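Local coordinates for MccF (Escherichia coli, PDB 4IIY), which probably acts as a serine peptidase of the S66 (LD-carboxypeptidase) family that gives its host self-immunity to microcin C7, at residues F231-I242 / G348-N359. The protein carries 1 engineered substitution. Numbering follows the deposited sequence.
Sequences FYGSGKVEGRVI and GVKLAIDFDNKN
The ring of Phe231 lies flat on the backbone of the bulge at Lys358: Lys358 CA stands 3.5 Å from the ring centroid and 5° off its normal, a CH-pi contact centred on the face. The lysine chain, bent at chi2 (-59°), runs back past the phenylalanine until CD is 3.6 Å from Phe231 CB, and its NZ is tied to Phe355 O. At the edge of the same ring sit Ile353 CG2 and Phe355 CD1. Phe355 in turn packs against the turn 233-235, with Gly235 O at its ring edge, Ile353 CG2 over one face, toward the rim, and Val237 CG2 4.0 Å from its CE2. That turn is gripped twice: Phe355 N donates to Gly235 O, and Gly235 N reaches Asp356 OD1 at 2.9 Å, approaching from above the carboxylate plane. Asp354 OD1 accepts from Asn357 N, an Asx motif within the bend leading to Lys358. Beyond it, strands 236-242 and 350-354 run antiparallel; Val237 with Ile353 and Gly239 with Leu351 form hydrogen-bonded pairs. Leu351 CD1 packs 3.6 Å from Val241 CB, and Leu351 and Ile353 also touch Ile299 of strand 297-301. The other face carries Glu238, hydrogen-bonded to Thr363, and Arg240, whose guanidinium has Ile242 CD1 over one face and a salt bridge to Asp265. Gly348 N closes the ladder on Val241 O at 2.8 Å. Strand 236-245 is thereby joined to the antiparallel margin of a mixed beta-sheet in the C-terminal half of this S66 peptidase, where Lys358 and Asn359 opposite Asp354 form a G1 beta bulge.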
ATOM      1  N   PHE B 231     -16.552 -14.959 -16.916  1.00  9.89           N
ATOM      2  CA  PHE B 231     -15.363 -15.695 -17.323  1.00 11.32           C
ATOM      3  C   PHE B 231     -14.875 -15.128 -18.653  1.00 10.95           C
ATOM      4  O   PHE B 231     -15.499 -15.349 -19.701  1.00 15.63           O
ATOM      5  CB  PHE B 231     -15.676 -17.190 -17.479  1.00 10.66           C
ATOM      6  CG  PHE B 231     -15.907 -17.923 -16.176  1.00  9.76           C
ATOM      7  CD1 PHE B 231     -14.957 -18.805 -15.692  1.00 11.33           C
ATOM      8  CD2 PHE B 231     -17.078 -17.749 -15.452  1.00 11.05           C
ATOM      9  CE1 PHE B 231     -15.154 -19.498 -14.515  1.00 10.69           C
ATOM     10  CE2 PHE B 231     -17.279 -18.437 -14.262  1.00 12.78           C
ATOM     11  CZ  PHE B 231     -16.317 -19.317 -13.796  1.00 11.06           C
ATOM     12  N   TYR B 232     -13.768 -14.400 -18.618  1.00 10.77           N
ATOM     13  CA  TYR B 232     -13.197 -13.804 -19.820  1.00 12.15           C
ATOM     14  C   TYR B 232     -12.064 -14.662 -20.358  1.00 13.35           C
ATOM     15  O   TYR B 232     -10.955 -14.657 -19.831  1.00 14.95           O
ATOM     16  CB  TYR B 232     -12.688 -12.391 -19.522  1.00 11.62           C
ATOM     17  CG  TYR B 232     -13.769 -11.424 -19.123  1.00 12.32           C
ATOM     18  CD1 TYR B 232     -14.617 -10.877 -20.076  1.00 15.47           C
ATOM     19  CD2 TYR B 232     -13.928 -11.029 -17.796  1.00 12.59           C
ATOM     20  CE1 TYR B 232     -15.604  -9.985 -19.722  1.00 17.20           C
ATOM     21  CE2 TYR B 232     -14.910 -10.131 -17.433  1.00 12.84           C
ATOM     22  CZ  TYR B 232     -15.745  -9.611 -18.402  1.00 14.97           C
ATOM     23  OH  TYR B 232     -16.730  -8.719 -18.060  1.00 17.83           O
ATOM     24  N   GLY B 233     -12.348 -15.413 -21.411  1.00 16.43           N
ATOM     25  CA  GLY B 233     -11.356 -16.291 -21.993  1.00 19.74           C
ATOM     26  C   GLY B 233     -12.024 -17.543 -22.511  1.00 14.10           C
ATOM     27  O   GLY B 233     -13.249 -17.656 -22.487  1.00 15.56           O
ATOM     28  N   SER B 234     -11.213 -18.484 -22.978  1.00 14.70           N
ATOM     29  CA  SER B 234     -11.726 -19.758 -23.456  1.00 14.48           C
ATOM     30  C   SER B 234     -10.781 -20.869 -23.034  1.00 13.29           C
ATOM     31  O   SER B 234      -9.657 -20.612 -22.588  1.00 16.32           O
ATOM     32  CB  SER B 234     -11.885 -19.747 -24.982  1.00 18.05           C
ATOM     33  OG  SER B 234     -10.626 -19.641 -25.622  1.00 23.07           O
ATOM     34  N   GLY B 235     -11.234 -22.104 -23.178  1.00 13.51           N
ATOM     35  CA  GLY B 235     -10.429 -23.246 -22.803  1.00 15.06           C
ATOM     36  C   GLY B 235     -10.306 -23.391 -21.301  1.00 12.63           C
ATOM     37  O   GLY B 235     -11.080 -22.805 -20.538  1.00 15.29           O
ATOM     38  N   LYS B 236      -9.331 -24.182 -20.880  1.00 13.22           N
ATOM     39  CA  LYS B 236      -9.126 -24.498 -19.476  1.00 12.59           C
ATOM     40  C   LYS B 236      -7.695 -24.152 -19.092  1.00 13.33           C
ATOM     41  O   LYS B 236      -6.748 -24.474 -19.822  1.00 14.78           O
ATOM     42  CB  LYS B 236      -9.404 -25.988 -19.237  1.00 19.49           C
ATOM     43  CG  LYS B 236      -9.435 -26.403 -17.775  1.00 20.29           C
ATOM     44  CD  LYS B 236     -10.082 -27.772 -17.585  1.00 25.31           C
ATOM     45  CE  LYS B 236      -9.273 -28.874 -18.240  1.00 28.63           C
ATOM     46  NZ  LYS B 236      -9.807 -30.221 -17.882  1.00 23.89           N
ATOM     47  N   VAL B 237      -7.538 -23.477 -17.956  1.00 11.17           N
ATOM     48  CA  VAL B 237      -6.225 -23.148 -17.417  1.00 11.32           C
ATOM     49  C   VAL B 237      -6.060 -23.802 -16.058  1.00  9.93           C
ATOM     50  O   VAL B 237      -6.904 -23.630 -15.181  1.00 11.32           O
ATOM     51  CB  VAL B 237      -6.038 -21.626 -17.252  1.00 12.10           C
ATOM     52  CG1 VAL B 237      -4.697 -21.324 -16.586  1.00 13.25           C
ATOM     53  CG2 VAL B 237      -6.141 -20.929 -18.601  1.00 14.52           C
ATOM     54  N   GLU B 238      -4.972 -24.538 -15.878  1.00 10.46           N
ATOM     55  CA  GLU B 238      -4.680 -25.192 -14.609  1.00 11.09           C
ATOM     56  C   GLU B 238      -3.313 -24.756 -14.107  1.00 10.98           C
ATOM     57  O   GLU B 238      -2.325 -24.806 -14.846  1.00 11.47           O
ATOM     58  CB  GLU B 238      -4.713 -26.716 -14.743  1.00 12.33           C
ATOM     59  CG  GLU B 238      -4.442 -27.448 -13.441  1.00 14.63           C
ATOM     60  CD  GLU B 238      -4.680 -28.941 -13.557  1.00 23.44           C
ATOM     61  OE1 GLU B 238      -4.971 -29.409 -14.680  1.00 28.96           O
ATOM     62  OE2 GLU B 238      -4.584 -29.645 -12.530  1.00 19.77           O
ATOM     63  N   GLY B 239      -3.244 -24.323 -12.851  1.00  9.55           N
ATOM     64  CA  GLY B 239      -1.988 -23.868 -12.279  1.00  9.46           C
ATOM     65  C   GLY B 239      -2.117 -23.614 -10.792  1.00  9.65           C
ATOM     66  O   GLY B 239      -3.227 -23.521 -10.260  1.00  9.88           O
ATOM     67  N   ARG B 240      -0.978 -23.515 -10.116  1.00  9.87           N
ATOM     68  CA  ARG B 240      -0.945 -23.222  -8.687  1.00  8.09           C
ATOM     69  C   ARG B 240      -1.525 -21.843  -8.409  1.00  8.58           C
ATOM     70  O   ARG B 240      -1.111 -20.865  -9.019  1.00  9.15           O
ATOM     71  CB  ARG B 240       0.502 -23.249  -8.198  1.00  8.96           C
ATOM     72  CG  ARG B 240       0.645 -22.924  -6.723  1.00  9.86           C
ATOM     73  CD  ARG B 240       2.100 -22.843  -6.281  1.00 10.92           C
ATOM     74  NE  ARG B 240       2.791 -21.713  -6.895  1.00 11.78           N
ATOM     75  CZ  ARG B 240       3.820 -21.073  -6.348  1.00 11.46           C
ATOM     76  NH1 ARG B 240       4.284 -21.436  -5.156  1.00 12.64           N
ATOM     77  NH2 ARG B 240       4.378 -20.058  -6.996  1.00 11.44           N
ATOM     78  N   VAL B 241      -2.465 -21.760  -7.471  1.00  8.63           N
ATOM     79  CA  VAL B 241      -3.025 -20.465  -7.109  1.00  8.99           C
ATOM     80  C   VAL B 241      -2.205 -19.785  -6.009  1.00  8.54           C
ATOM     81  O   VAL B 241      -1.794 -20.425  -5.034  1.00  9.30           O
ATOM     82  CB  VAL B 241      -4.512 -20.572  -6.708  1.00  9.07           C
ATOM     83  CG1 VAL B 241      -4.703 -21.378  -5.435  1.00 11.16           C
ATOM     84  CG2 VAL B 241      -5.126 -19.181  -6.555  1.00 10.76           C
ATOM     85  N   ILE B 242      -1.955 -18.492  -6.188  1.00  8.34           N
ATOM     86  CA  ILE B 242      -1.169 -17.712  -5.236  1.00  9.90           C
ATOM     87  C   ILE B 242      -1.806 -16.338  -5.113  1.00  7.37           C
ATOM     88  O   ILE B 242      -2.281 -15.779  -6.105  1.00  8.72           O
ATOM     89  CB  ILE B 242       0.297 -17.537  -5.715  1.00 10.69           C
ATOM     90  CG1 ILE B 242       1.033 -18.869  -5.739  1.00 16.83           C
ATOM     91  CG2 ILE B 242       1.064 -16.571  -4.811  1.00 13.50           C
ATOM     92  CD1 ILE B 242       1.395 -19.376  -4.365  1.00 18.46           C
ATOM     93  N   GLY B 348      -1.930 -22.069  -2.767  1.00  8.18           N
ATOM     94  CA  GLY B 348      -0.679 -22.762  -3.024  1.00  9.83           C
ATOM     95  C   GLY B 348      -0.821 -24.143  -3.631  1.00  9.17           C
ATOM     96  O   GLY B 348       0.166 -24.873  -3.739  1.00  9.97           O
ATOM     97  N   VAL B 349      -2.038 -24.506  -4.023  1.00  9.11           N
ATOM     98  CA  VAL B 349      -2.291 -25.759  -4.739  1.00  8.86           C
ATOM     99  C   VAL B 349      -2.906 -25.464  -6.100  1.00  9.18           C
ATOM    100  O   VAL B 349      -3.372 -24.351  -6.355  1.00  9.53           O
ATOM    101  CB  VAL B 349      -3.231 -26.711  -3.958  1.00  9.46           C
ATOM    102  CG1 VAL B 349      -2.595 -27.135  -2.641  1.00 11.80           C
ATOM    103  CG2 VAL B 349      -4.610 -26.072  -3.723  1.00 12.19           C
ATOM    104  N   LYS B 350      -2.916 -26.469  -6.974  1.00  9.00           N
ATOM    105  CA  LYS B 350      -3.461 -26.303  -8.309  1.00  9.12           C
ATOM    106  C   LYS B 350      -4.985 -26.187  -8.329  1.00  9.02           C
ATOM    107  O   LYS B 350      -5.699 -26.952  -7.675  1.00  9.21           O
ATOM    108  CB  LYS B 350      -3.016 -27.450  -9.227  1.00 10.49           C
ATOM    109  CG  LYS B 350      -1.543 -27.388  -9.606  1.00 13.89           C
ATOM    110  CD  LYS B 350      -1.140 -28.590 -10.444  1.00 20.17           C
ATOM    111  CE  LYS B 350       0.358 -28.595 -10.703  1.00 31.27           C
ATOM    112  NZ  LYS B 350       0.789 -29.799 -11.474  1.00 42.02           N
ATOM    113  N   LEU B 351      -5.446 -25.224  -9.117  1.00  8.35           N
ATOM    114  CA  LEU B 351      -6.845 -25.094  -9.505  1.00  9.71           C
ATOM    115  C   LEU B 351      -6.947 -25.224 -11.014  1.00  9.34           C
ATOM    116  O   LEU B 351      -5.978 -24.974 -11.735  1.00 10.90           O
ATOM    117  CB  LEU B 351      -7.397 -23.714  -9.137  1.00 11.10           C
ATOM    118  CG  LEU B 351      -7.153 -23.157  -7.742  1.00 11.07           C
ATOM    119  CD1 LEU B 351      -7.793 -21.777  -7.645  1.00 11.36           C
ATOM    120  CD2 LEU B 351      -7.713 -24.095  -6.687  1.00 11.17           C
ATOM    121  N   ALA B 352      -8.131 -25.582 -11.495  1.00  8.68           N
ATOM    122  CA  ALA B 352      -8.422 -25.543 -12.922  1.00  9.09           C
ATOM    123  C   ALA B 352      -9.627 -24.652 -13.158  1.00  8.79           C
ATOM    124  O   ALA B 352     -10.702 -24.889 -12.592  1.00 10.18           O
ATOM    125  CB  ALA B 352      -8.675 -26.950 -13.479  1.00 11.40           C
ATOM    126  N   ILE B 353      -9.450 -23.620 -13.970  1.00  9.20           N
ATOM    127  CA  ILE B 353     -10.559 -22.772 -14.367  1.00 10.27           C
ATOM    128  C   ILE B 353     -10.971 -23.167 -15.778  1.00  9.79           C
ATOM    129  O   ILE B 353     -10.161 -23.110 -16.706  1.00 10.45           O
ATOM    130  CB  ILE B 353     -10.183 -21.276 -14.355  1.00  8.90           C
ATOM    131  CG1 ILE B 353      -9.609 -20.857 -12.998  1.00 11.02           C
ATOM    132  CG2 ILE B 353     -11.400 -20.428 -14.728  1.00 10.62           C
ATOM    133  CD1 ILE B 353      -9.026 -19.454 -13.003  1.00 12.43           C
ATOM    134  N   ASP B 354     -12.223 -23.581 -15.935  1.00  9.99           N
ATOM    135  CA  ASP B 354     -12.745 -23.901 -17.253  1.00  9.55           C
ATOM    136  C   ASP B 354     -13.548 -22.714 -17.738  1.00  9.60           C
ATOM    137  O   ASP B 354     -14.669 -22.474 -17.293  1.00 10.77           O
ATOM    138  CB  ASP B 354     -13.604 -25.159 -17.196  1.00 11.05           C
ATOM    139  CG  ASP B 354     -14.018 -25.646 -18.568  1.00 11.50           C
ATOM    140  OD1 ASP B 354     -14.162 -24.821 -19.487  1.00 12.74           O
ATOM    141  OD2 ASP B 354     -14.193 -26.879 -18.714  1.00 15.65           O
ATOM    142  N   PHE B 355     -12.949 -21.946 -18.633  1.00  9.67           N
ATOM    143  CA  PHE B 355     -13.586 -20.745 -19.147  1.00 11.68           C
ATOM    144  C   PHE B 355     -14.751 -21.039 -20.085  1.00 11.62           C
ATOM    145  O   PHE B 355     -15.665 -20.223 -20.215  1.00 17.01           O
ATOM    146  CB  PHE B 355     -12.545 -19.846 -19.807  1.00 12.08           C
ATOM    147  CG  PHE B 355     -11.620 -19.205 -18.821  1.00 10.44           C
ATOM    148  CD1 PHE B 355     -11.953 -18.002 -18.227  1.00 11.58           C
ATOM    149  CD2 PHE B 355     -10.441 -19.829 -18.448  1.00 10.87           C
ATOM    150  CE1 PHE B 355     -11.112 -17.416 -17.302  1.00 12.76           C
ATOM    151  CE2 PHE B 355      -9.604 -19.247 -17.516  1.00 11.45           C
ATOM    152  CZ  PHE B 355      -9.947 -18.046 -16.944  1.00 12.72           C
ATOM    153  N   ASP B 356     -14.723 -22.204 -20.721  1.00 10.33           N
ATOM    154  CA  ASP B 356     -15.807 -22.583 -21.625  1.00 13.51           C
ATOM    155  C   ASP B 356     -17.043 -23.022 -20.848  1.00 11.58           C
ATOM    156  O   ASP B 356     -18.164 -22.650 -21.187  1.00 14.16           O
ATOM    157  CB  ASP B 356     -15.359 -23.699 -22.572  1.00 14.67           C
ATOM    158  CG  ASP B 356     -14.226 -23.274 -23.496  1.00 15.59           C
ATOM    159  OD1 ASP B 356     -14.101 -22.067 -23.788  1.00 18.05           O
ATOM    160  OD2 ASP B 356     -13.464 -24.161 -23.926  1.00 26.83           O
ATOM    161  N   ASN B 357     -16.831 -23.803 -19.798  1.00  9.13           N
ATOM    162  CA  ASN B 357     -17.937 -24.298 -18.975  1.00 10.82           C
ATOM    163  C   ASN B 357     -18.254 -23.425 -17.761  1.00 10.04           C
ATOM    164  O   ASN B 357     -19.151 -23.739 -16.982  1.00 11.93           O
ATOM    165  CB  ASN B 357     -17.679 -25.749 -18.562  1.00 10.96           C
ATOM    166  CG  ASN B 357     -17.727 -26.688 -19.741  1.00 10.80           C
ATOM    167  OD1 ASN B 357     -16.720 -27.296 -20.121  1.00 12.72           O
ATOM    168  ND2 ASN B 357     -18.889 -26.785 -20.345  1.00  9.64           N
ATOM    169  N   LYS B 358     -17.511 -22.328 -17.611  1.00  9.50           N
ATOM    170  CA  LYS B 358     -17.750 -21.356 -16.536  1.00  9.78           C
ATOM    171  C   LYS B 358     -17.720 -21.996 -15.155  1.00  9.28           C
ATOM    172  O   LYS B 358     -18.668 -21.863 -14.382  1.00 11.38           O
ATOM    173  CB  LYS B 358     -19.080 -20.621 -16.727  1.00 12.97           C
ATOM    174  CG  LYS B 358     -19.367 -20.158 -18.144  1.00 16.96           C
ATOM    175  CD  LYS B 358     -18.323 -19.227 -18.686  1.00 21.97           C
ATOM    176  CE  LYS B 358     -18.716 -18.754 -20.082  1.00 26.34           C
ATOM    177  NZ  LYS B 358     -17.542 -18.292 -20.877  1.00 30.67           N
ATOM    178  N   ASN B 359     -16.631 -22.688 -14.840  1.00  9.17           N
ATOM    179  CA  ASN B 359     -16.479 -23.247 -13.504  1.00  8.40           C
ATOM    180  C   ASN B 359     -15.025 -23.236 -13.050  1.00  9.47           C
ATOM    181  O   ASN B 359     -14.114 -22.944 -13.831  1.00  9.29           O
ATOM    182  CB  ASN B 359     -17.130 -24.639 -13.383  1.00  9.32           C
ATOM    183  CG  ASN B 359     -16.487 -25.687 -14.291  1.00  9.50           C
ATOM    184  OD1 ASN B 359     -15.275 -25.705 -14.489  1.00 11.66           O
ATOM    185  ND2 ASN B 359     -17.318 -26.582 -14.840  1.00 12.10           N
TER